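Glycinin A3B4 subunit (Glycine max, PDB 2D5F) serves as an 11S globulin storage protein of the soybean seed, a two-cupin subunit that is assembled into hexamers. Local coordinates at residues C9-D20 with E31-C42; V373-S381 with G485-P493. One frame throughout, in Å; residues are numbered along the deposited sequence.

Contact 1: residues C9-D20 with E31-C42; sequences CQLNNLNALEPD and ETWNSQHPELQC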
loop_
_atom_site.group_PDB
_atom_site.type_symbol
_atom_site.label_atom_id
_atom_site.label_comp_id
_atom_site.label_asym_id
_atom_site.label_seq_id
_atom_site.Cartn_x
_atom_site.Cartn_y
_atom_site.Cartn_z
ATOM N N CYS B 9 2.627 -15.189 28.873
ATOM C CA CYS B 9 1.197 -15.462 28.775
ATOM C C CYS B 9 0.788 -16.866 29.202
ATOM O O CYS B 9 -0.332 -17.300 28.933
ATOM C CB CYS B 9 0.686 -15.201 27.361
ATOM S SG CYS B 9 0.565 -13.449 26.867
ATOM N N GLN B 10 1.695 -17.587 29.846
ATOM C CA GLN B 10 1.352 -18.919 30.331
ATOM C C GLN B 10 0.751 -18.676 31.703
ATOM O O GLN B 10 1.388 -18.901 32.724
ATOM C CB GLN B 10 2.591 -19.803 30.451
ATOM C CG GLN B 10 3.238 -20.144 29.127
ATOM C CD GLN B 10 4.214 -21.301 29.240
ATOM O OE1 GLN B 10 5.227 -21.210 29.930
ATOM N NE2 GLN B 10 3.906 -22.401 28.561
ATOM N N LEU B 11 -0.480 -18.188 31.717
ATOM C CA LEU B 11 -1.158 -17.890 32.967
ATOM C C LEU B 11 -2.230 -18.924 33.278
ATOM O O LEU B 11 -3.128 -19.163 32.473
ATOM C CB LEU B 11 -1.778 -16.493 32.889
ATOM C CG LEU B 11 -0.799 -15.369 32.532
ATOM C CD1 LEU B 11 -1.549 -14.048 32.457
ATOM C CD2 LEU B 11 0.310 -15.294 33.571
ATOM N N ASN B 12 -2.130 -19.536 34.451
ATOM C CA ASN B 12 -3.094 -20.549 34.860
ATOM C C ASN B 12 -4.254 -19.913 35.600
ATOM O O ASN B 12 -5.248 -20.570 35.906
ATOM C CB ASN B 12 -2.411 -21.589 35.739
ATOM C CG ASN B 12 -1.264 -22.275 35.029
ATOM O OD1 ASN B 12 -1.449 -22.879 33.965
ATOM N ND2 ASN B 12 -0.068 -22.181 35.604
ATOM N N ASN B 13 -4.124 -18.622 35.881
ATOM C CA ASN B 13 -5.172 -17.888 36.572
ATOM C C ASN B 13 -5.201 -16.437 36.089
ATOM O O ASN B 13 -4.159 -15.832 35.842
ATOM C CB ASN B 13 -4.927 -17.919 38.089
ATOM C CG ASN B 13 -6.013 -17.193 38.874
ATOM O OD1 ASN B 13 -7.171 -17.612 38.890
ATOM N ND2 ASN B 13 -5.641 -16.091 39.526
ATOM N N LEU B 14 -6.401 -15.894 35.944
ATOM C CA LEU B 14 -6.572 -14.508 35.534
ATOM C C LEU B 14 -7.446 -13.858 36.589
ATOM O O LEU B 14 -8.488 -14.393 36.941
ATOM C CB LEU B 14 -7.278 -14.414 34.178
ATOM C CG LEU B 14 -6.594 -14.997 32.942
ATOM C CD1 LEU B 14 -7.489 -14.754 31.725
ATOM C CD2 LEU B 14 -5.236 -14.340 32.742
ATOM N N ASN B 15 -7.025 -12.710 37.100
ATOM C CA ASN B 15 -7.814 -12.013 38.107
ATOM C C ASN B 15 -8.500 -10.767 37.561
ATOM O O ASN B 15 -7.993 -10.109 36.649
ATOM C CB ASN B 15 -6.925 -11.605 39.283
ATOM C CG ASN B 15 -6.687 -12.742 40.259
ATOM O OD1 ASN B 15 -5.652 -12.796 40.907
ATOM N ND2 ASN B 15 -7.657 -13.647 40.377
ATOM N N ALA B 16 -9.664 -10.462 38.120
ATOM C CA ALA B 16 -10.406 -9.268 37.748
ATOM C C ALA B 16 -9.634 -8.203 38.512
ATOM O O ALA B 16 -9.535 -8.278 39.734
ATOM C CB ALA B 16 -11.829 -9.362 38.256
ATOM N N LEU B 17 -9.085 -7.221 37.801
ATOM C CA LEU B 17 -8.268 -6.187 38.424
ATOM C C LEU B 17 -8.896 -4.804 38.567
ATOM O O LEU B 17 -9.688 -4.373 37.727
ATOM C CB LEU B 17 -6.963 -6.044 37.637
ATOM C CG LEU B 17 -6.187 -7.328 37.324
ATOM C CD1 LEU B 17 -5.091 -7.032 36.317
ATOM C CD2 LEU B 17 -5.601 -7.901 38.605
ATOM N N GLU B 18 -8.505 -4.108 39.634
ATOM C CA GLU B 18 -8.971 -2.754 39.921
ATOM C C GLU B 18 -7.750 -1.868 40.111
ATOM O O GLU B 18 -6.651 -2.367 40.311
ATOM C CB GLU B 18 -9.847 -2.742 41.175
ATOM C CG GLU B 18 -11.238 -3.289 40.911
ATOM C CD GLU B 18 -12.063 -3.449 42.167
ATOM O OE1 GLU B 18 -12.171 -2.482 42.952
ATOM O OE2 GLU B 18 -12.614 -4.545 42.359
ATOM N N PRO B 19 -7.924 -0.537 40.058
ATOM C CA PRO B 19 -6.795 0.384 40.223
ATOM C C PRO B 19 -5.931 0.133 41.455
ATOM O O PRO B 19 -6.447 -0.163 42.530
ATOM C CB PRO B 19 -7.472 1.750 40.255
ATOM C CG PRO B 19 -8.664 1.542 39.368
ATOM C CD PRO B 19 -9.175 0.209 39.849
ATOM N N ASP B 20 -4.617 0.267 41.284
ATOM C CA ASP B 20 -3.650 0.063 42.365
ATOM C C ASP B 20 -3.085 1.351 42.969
ATOM O O ASP B 20 -2.743 1.384 44.146
ATOM C CB ASP B 20 -2.463 -0.769 41.878
ATOM C CG ASP B 20 -2.876 -2.109 41.339
ATOM O OD1 ASP B 20 -3.103 -2.213 40.114
ATOM O OD2 ASP B 20 -2.979 -3.057 42.143
ATOM N N GLU B 31 -6.249 7.327 38.453
ATOM C CA GLU B 31 -6.096 6.007 39.040
ATOM C C GLU B 31 -5.437 5.102 38.017
ATOM O O GLU B 31 -5.876 5.037 36.869
ATOM C CB GLU B 31 -7.463 5.449 39.412
ATOM C CG GLU B 31 -8.167 6.231 40.499
ATOM C CD GLU B 31 -9.606 5.816 40.646
ATOM O OE1 GLU B 31 -10.468 6.412 39.969
ATOM O OE2 GLU B 31 -9.876 4.878 41.425
ATOM N N THR B 32 -4.381 4.407 38.416
ATOM C CA THR B 32 -3.709 3.515 37.483
ATOM C C THR B 32 -3.636 2.084 37.975
ATOM O O THR B 32 -3.605 1.827 39.178
ATOM C CB THR B 32 -2.265 3.989 37.182
ATOM O OG1 THR B 32 -1.486 3.971 38.386
ATOM C CG2 THR B 32 -2.278 5.402 36.612
ATOM N N TRP B 33 -3.637 1.153 37.028
ATOM C CA TRP B 33 -3.498 -0.268 37.336
ATOM C C TRP B 33 -1.990 -0.491 37.231
ATOM O O TRP B 33 -1.355 0.032 36.314
ATOM C CB TRP B 33 -4.219 -1.123 36.290
ATOM C CG TRP B 33 -5.717 -1.295 36.510
ATOM C CD1 TRP B 33 -6.353 -2.419 36.971
ATOM C CD2 TRP B 33 -6.751 -0.340 36.224
ATOM N NE1 TRP B 33 -7.715 -2.224 36.983
ATOM C CE2 TRP B 33 -7.988 -0.957 36.534
ATOM C CE3 TRP B 33 -6.754 0.980 35.739
ATOM C CZ2 TRP B 33 -9.218 -0.304 36.367
ATOM C CZ3 TRP B 33 -7.982 1.634 35.572
ATOM C CH2 TRP B 33 -9.195 0.989 35.890
ATOM N N ASN B 34 -1.409 -1.227 38.174
ATOM C CA ASN B 34 0.028 -1.497 38.147
ATOM C C ASN B 34 0.338 -2.282 36.865
ATOM O O ASN B 34 -0.246 -3.341 36.625
ATOM C CB ASN B 34 0.427 -2.329 39.370
ATOM C CG ASN B 34 1.928 -2.451 39.528
ATOM O OD1 ASN B 34 2.643 -2.751 38.573
ATOM N ND2 ASN B 34 2.414 -2.224 40.744
ATOM N N SER B 35 1.259 -1.780 36.052
ATOM C CA SER B 35 1.588 -2.458 34.800
ATOM C C SER B 35 2.309 -3.796 35.003
ATOM O O SER B 35 2.523 -4.539 34.048
ATOM C CB SER B 35 2.440 -1.544 33.910
ATOM O OG SER B 35 3.674 -1.246 34.534
ATOM N N GLN B 36 2.662 -4.113 36.244
ATOM C CA GLN B 36 3.373 -5.352 36.516
ATOM C C GLN B 36 2.518 -6.572 36.848
ATOM O O GLN B 36 3.047 -7.644 37.121
ATOM C CB GLN B 36 4.433 -5.110 37.591
ATOM C CG GLN B 36 5.602 -4.284 37.054
ATOM C CD GLN B 36 6.532 -3.780 38.137
ATOM O OE1 GLN B 36 7.588 -3.215 37.848
ATOM N NE2 GLN B 36 6.143 -3.971 39.393
ATOM N N HIS B 37 1.198 -6.415 36.830
ATOM C CA HIS B 37 0.318 -7.555 37.059
ATOM C C HIS B 37 0.626 -8.511 35.911
ATOM O O HIS B 37 0.719 -8.085 34.755
ATOM C CB HIS B 37 -1.158 -7.148 36.968
ATOM C CG HIS B 37 -1.691 -6.523 38.217
ATOM N ND1 HIS B 37 -2.011 -5.185 38.305
ATOM C CD2 HIS B 37 -1.938 -7.051 39.438
ATOM C CE1 HIS B 37 -2.430 -4.916 39.529
ATOM N NE2 HIS B 37 -2.395 -6.031 40.236
ATOM N N PRO B 38 0.794 -9.807 36.206
ATOM C CA PRO B 38 1.092 -10.739 35.115
ATOM C C PRO B 38 0.116 -10.711 33.936
ATOM O O PRO B 38 0.524 -10.908 32.790
ATOM C CB PRO B 38 1.161 -12.110 35.818
ATOM C CG PRO B 38 0.518 -11.880 37.171
ATOM C CD PRO B 38 0.904 -10.473 37.513
ATOM N N GLU B 39 -1.160 -10.455 34.206
ATOM C CA GLU B 39 -2.160 -10.412 33.137
ATOM C C GLU B 39 -1.857 -9.270 32.167
ATOM O O GLU B 39 -1.907 -9.442 30.939
ATOM C CB GLU B 39 -3.571 -10.235 33.723
ATOM C CG GLU B 39 -3.967 -11.320 34.719
ATOM C CD GLU B 39 -3.615 -10.983 36.166
ATOM O OE1 GLU B 39 -2.590 -10.315 36.417
ATOM O OE2 GLU B 39 -4.370 -11.405 37.066
ATOM N N LEU B 40 -1.532 -8.107 32.726
ATOM C CA LEU B 40 -1.220 -6.932 31.926
ATOM C C LEU B 40 0.120 -7.066 31.202
ATOM O O LEU B 40 0.292 -6.529 30.103
ATOM C CB LEU B 40 -1.240 -5.674 32.805
ATOM C CG LEU B 40 -2.624 -5.323 33.378
ATOM C CD1 LEU B 40 -2.520 -4.105 34.308
ATOM C CD2 LEU B 40 -3.602 -5.038 32.235
ATOM N N GLN B 41 1.063 -7.785 31.804
ATOM C CA GLN B 41 2.355 -7.984 31.162
ATOM C C GLN B 41 2.159 -8.879 29.947
ATOM O O GLN B 41 2.815 -8.699 28.925
ATOM C CB GLN B 41 3.356 -8.628 32.122
ATOM C CG GLN B 41 3.713 -7.745 33.294
ATOM C CD GLN B 41 4.925 -8.243 34.031
ATOM O OE1 GLN B 41 4.936 -9.363 34.542
ATOM N NE2 GLN B 41 5.962 -7.417 34.088
ATOM N N CYS B 42 1.247 -9.839 30.060
ATOM C CA CYS B 42 0.966 -10.739 28.952
ATOM C C CYS B 42 0.329 -9.941 27.806
ATOM O O CYS B 42 0.659 -10.136 26.635
ATOM C CB CYS B 42 0.038 -11.878 29.413
ATOM S SG CYS B 42 -0.889 -12.673 28.061
#

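Contact 2: residues V373-S381 with G485-P493; sequences VLYRNGIYS and GNSGPLVNP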
loop_
_atom_site.group_PDB
_atom_site.type_symbol
_atom_site.label_atom_id
_atom_site.label_comp_id
_atom_site.label_asym_id
_atom_site.label_seq_id
_atom_site.Cartn_x
_atom_site.Cartn_y
_atom_site.Cartn_z
ATOM N N VAL B 373 -23.174 -4.794 25.009
ATOM C CA VAL B 373 -24.270 -4.604 25.951
ATOM C C VAL B 373 -25.077 -5.894 25.986
ATOM O O VAL B 373 -25.631 -6.314 24.972
ATOM C CB VAL B 373 -25.208 -3.455 25.534
ATOM C CG1 VAL B 373 -26.372 -3.359 26.515
ATOM C CG2 VAL B 373 -24.441 -2.140 25.497
ATOM N N LEU B 374 -25.106 -6.538 27.148
ATOM C CA LEU B 374 -25.865 -7.770 27.320
ATOM C C LEU B 374 -27.008 -7.483 28.272
ATOM O O LEU B 374 -26.815 -6.892 29.337
ATOM C CB LEU B 374 -24.983 -8.885 27.887
ATOM C CG LEU B 374 -23.878 -9.414 26.960
ATOM C CD1 LEU B 374 -23.003 -10.417 27.713
ATOM C CD2 LEU B 374 -24.506 -10.052 25.729
ATOM N N TYR B 375 -28.210 -7.871 27.869
ATOM C CA TYR B 375 -29.375 -7.658 28.703
ATOM C C TYR B 375 -29.443 -8.817 29.685
ATOM O O TYR B 375 -28.663 -9.770 29.584
ATOM C CB TYR B 375 -30.640 -7.604 27.843
ATOM C CG TYR B 375 -30.553 -6.608 26.709
ATOM C CD1 TYR B 375 -30.106 -5.303 26.928
ATOM C CD2 TYR B 375 -30.917 -6.967 25.416
ATOM C CE1 TYR B 375 -30.024 -4.382 25.883
ATOM C CE2 TYR B 375 -30.843 -6.052 24.365
ATOM C CZ TYR B 375 -30.397 -4.765 24.606
ATOM O OH TYR B 375 -30.345 -3.865 23.569
ATOM N N ARG B 376 -30.369 -8.724 30.636
ATOM C CA ARG B 376 -30.549 -9.753 31.654
ATOM C C ARG B 376 -30.514 -11.141 31.032
ATOM O O ARG B 376 -31.300 -11.455 30.138
ATOM C CB ARG B 376 -31.879 -9.527 32.384
ATOM C CG ARG B 376 -32.100 -10.392 33.617
ATOM C CD ARG B 376 -33.439 -10.046 34.266
ATOM N NE ARG B 376 -33.804 -10.953 35.353
ATOM C CZ ARG B 376 -33.283 -10.921 36.579
ATOM N NH1 ARG B 376 -32.362 -10.021 36.895
ATOM N NH2 ARG B 376 -33.685 -11.795 37.495
ATOM N N ASN B 377 -29.583 -11.963 31.508
ATOM C CA ASN B 377 -29.417 -13.328 31.026
ATOM C C ASN B 377 -28.911 -13.435 29.591
ATOM O O ASN B 377 -28.768 -14.538 29.061
ATOM C CB ASN B 377 -30.732 -14.094 31.165
ATOM C CG ASN B 377 -31.180 -14.209 32.604
ATOM O OD1 ASN B 377 -30.424 -14.661 33.460
ATOM N ND2 ASN B 377 -32.411 -13.797 32.880
ATOM N N GLY B 378 -28.637 -12.296 28.965
ATOM C CA GLY B 378 -28.147 -12.311 27.598
ATOM C C GLY B 378 -26.777 -12.952 27.525
ATOM O O GLY B 378 -25.909 -12.682 28.357
ATOM N N ILE B 379 -26.572 -13.795 26.522
ATOM C CA ILE B 379 -25.299 -14.486 26.375
ATOM C C ILE B 379 -24.504 -14.150 25.116
ATOM O O ILE B 379 -25.056 -14.044 24.021
ATOM C CB ILE B 379 -25.502 -16.016 26.382
ATOM C CG1 ILE B 379 -26.008 -16.479 27.750
ATOM C CG2 ILE B 379 -24.194 -16.717 26.023
ATOM C CD1 ILE B 379 -26.312 -17.964 27.812
ATOM N N TYR B 380 -23.198 -13.975 25.298
ATOM C CA TYR B 380 -22.281 -13.737 24.188
ATOM C C TYR B 380 -21.564 -15.093 24.160
ATOM O O TYR B 380 -20.610 -15.318 24.910
ATOM C CB TYR B 380 -21.292 -12.617 24.524
ATOM C CG TYR B 380 -20.443 -12.153 23.354
ATOM C CD1 TYR B 380 -20.242 -12.965 22.234
ATOM C CD2 TYR B 380 -19.799 -10.914 23.390
ATOM C CE1 TYR B 380 -19.420 -12.555 21.181
ATOM C CE2 TYR B 380 -18.978 -10.500 22.357
ATOM C CZ TYR B 380 -18.790 -11.323 21.253
ATOM O OH TYR B 380 -17.968 -10.908 20.228
ATOM N N SER B 381 -22.058 -15.999 23.320
ATOM C CA SER B 381 -21.517 -17.355 23.230
ATOM C C SER B 381 -20.001 -17.453 23.062
ATOM O O SER B 381 -19.351 -16.508 22.617
ATOM C CB SER B 381 -22.224 -18.122 22.107
ATOM O OG SER B 381 -22.183 -17.414 20.886
ATOM N N GLY B 485 -31.963 -22.666 16.219
ATOM C CA GLY B 485 -31.678 -21.564 17.123
ATOM C C GLY B 485 -31.242 -20.305 16.400
ATOM O O GLY B 485 -30.988 -20.333 15.194
ATOM N N ASN B 486 -31.175 -19.193 17.131
ATOM C CA ASN B 486 -30.741 -17.929 16.551
ATOM C C ASN B 486 -29.359 -18.160 15.955
ATOM O O ASN B 486 -28.609 -19.012 16.429
ATOM C CB ASN B 486 -30.711 -16.826 17.621
ATOM C CG ASN B 486 -30.153 -17.307 18.952
ATOM O OD1 ASN B 486 -30.290 -16.633 19.975
ATOM N ND2 ASN B 486 -29.519 -18.471 18.942
ATOM N N SER B 487 -29.026 -17.406 14.915
ATOM C CA SER B 487 -27.752 -17.577 14.229
ATOM C C SER B 487 -26.537 -16.834 14.802
ATOM O O SER B 487 -25.427 -17.372 14.816
ATOM C CB SER B 487 -27.931 -17.196 12.760
ATOM O OG SER B 487 -26.796 -17.553 11.998
ATOM N N GLY B 488 -26.747 -15.610 15.275
ATOM C CA GLY B 488 -25.650 -14.814 15.800
ATOM C C GLY B 488 -24.975 -15.236 17.095
ATOM O O GLY B 488 -25.334 -16.247 17.699
ATOM N N PRO B 489 -23.973 -14.458 17.543
ATOM C CA PRO B 489 -23.199 -14.691 18.767
ATOM C C PRO B 489 -23.939 -14.281 20.040
ATOM O O PRO B 489 -23.548 -14.657 21.145
ATOM C CB PRO B 489 -21.943 -13.854 18.540
ATOM C CG PRO B 489 -22.469 -12.679 17.793
ATOM C CD PRO B 489 -23.419 -13.317 16.789
ATOM N N LEU B 490 -25.002 -13.502 19.885
ATOM C CA LEU B 490 -25.775 -13.056 21.039
ATOM C C LEU B 490 -26.965 -13.990 21.211
ATOM O O LEU B 490 -27.829 -14.075 20.339
ATOM C CB LEU B 490 -26.228 -11.611 20.832
ATOM C CG LEU B 490 -25.031 -10.660 20.737
ATOM C CD1 LEU B 490 -25.448 -9.334 20.132
ATOM C CD2 LEU B 490 -24.433 -10.477 22.122
ATOM N N VAL B 491 -26.999 -14.681 22.348
ATOM C CA VAL B 491 -28.046 -15.656 22.637
ATOM C C VAL B 491 -28.970 -15.359 23.814
ATOM O O VAL B 491 -28.525 -15.027 24.913
ATOM C CB VAL B 491 -27.420 -17.045 22.873
ATOM C CG1 VAL B 491 -28.493 -18.048 23.276
ATOM C CG2 VAL B 491 -26.698 -17.502 21.614
ATOM N N ASN B 492 -30.269 -15.484 23.575
ATOM C CA ASN B 492 -31.247 -15.282 24.634
ATOM C C ASN B 492 -31.666 -16.689 25.054
ATOM O O ASN B 492 -32.454 -17.343 24.376
ATOM C CB ASN B 492 -32.444 -14.468 24.122
ATOM C CG ASN B 492 -33.145 -15.118 22.938
ATOM O OD1 ASN B 492 -34.316 -15.504 23.035
ATOM N ND2 ASN B 492 -32.438 -15.236 21.812
ATOM N N PRO B 493 -31.116 -17.186 26.173
ATOM C CA PRO B 493 -31.472 -18.533 26.621
ATOM C C PRO B 493 -32.940 -18.660 27.038
ATOM O O PRO B 493 -33.583 -17.615 27.294
ATOM C CB PRO B 493 -30.507 -18.768 27.777
ATOM C CG PRO B 493 -30.397 -17.407 28.377
ATOM C CD PRO B 493 -30.239 -16.522 27.155
ATOM O OXT PRO B 493 -33.422 -19.810 27.105
#

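Contact 1: residues C9-D20 with E31-C42
C9 and C42 are joined by a disulfide, SG to SG 2.0 Å with a torsion of 98° about the bond, which ties the start of the N-terminal loop covalently to the helix that begins at P38. No other covalent link joins 9-20 to 31-42; the rest is hydrogen bonding and packing.

Three of the hydrogen bonds are firmly placed. W33 donates NE1 to L17 O at 3.0 Å, nearly straight at 174°; the oxygen lies in the indole plane, but the donor stands above the carbonyl plane, not on a lone pair. Backbone pairs with backbone where D20 N meets T32 O at 2.8 Å. E39 bends at its second torsion (chi2 91°), bringing OE2 to N15 N (3.0 Å) with its anti lone pair, so a carboxylate takes up the N-H of N15.

Apolar contacts fill the intervals. P19 lays its ring over the six-membered ring of W33, CG 3.6 Å from the centroid, a CH-pi contact that suits a compact, puckered proline ring set against a flat indole. L17, with CB against W33 CD1, sets CD2 over the H37 ring, 4.0 Å from its centroid, while L11 reaches CD1 along the helix start to the CA of E39 and to CB of C42. A leucine in place of W33 would probably leave the L17 carbonyl without this donor and take away the broad face beneath P19.

Outside the pair, W33 packs on V47 of strand 46-52 and on L421 of strand 421-424, against which L40 also rests. L14 lies on strand 410-413, so the loop spans from the N-terminal cupin to strands of the C-terminal one.

Contact 2: residues V373-S381 with G485-P493
I379 and V491 face each other as an antiparallel hydrogen-bonded pair, I379 N to V491 O at 2.8 Å and V491 N to I379 O at 2.6 Å. Their beta-branched side chains project from the same face, CB to CB 4.1 Å. Beyond them I379 runs CD1 out to the CG of P493, an extended reach given by its second torsion of 177°, and the P493 ring also sets CD against N377 O. F212 and S216 of the second subunit pack on I379 and V491.

Strand 490-491 thus adds a short C-terminal edge to strand 379-385 of the C-terminal cupin domain, and S381 N continues the ladder to P489 O at 3.0 Å.

The other face carries Y380 and L490. The CD2 methyl of L490 is a bump that fills a hollow lined by L374 CD2, Y380 CB and I379 O; it meets L374 CD2 obliquely at 3.6 Å, against the two strands that the type II turn Y375-G378 joins. P489, a rigid ring suited to the bend before the strand, presses CB on CE1 of Y380 at 3.9 Å. I351 of strand 349-354 touches Y380, P489 and L490 alike, and H383 stacks on the Y380 ring.

Overall arrangement
Contact 1 closes in the chain before contact 2 opens, and the two do not touch: their centres lie 28 Å apart and their nearest atoms about 15 Å. Contact 1 belongs to the N-terminal part of the chain and contact 2 to the C-terminal end, yet both involve the C-terminal cupin, since 9-20 lies along its strands 410-413 and 421-424. A bound magnesium ion is about 4 Å from the side chain of Y380 in contact 2 and about 12 Å from that of L14 in contact 1. Both contacts also meet the second subunit, and contact 2 reaches a third, which places them at interfaces of the six-chain assembly.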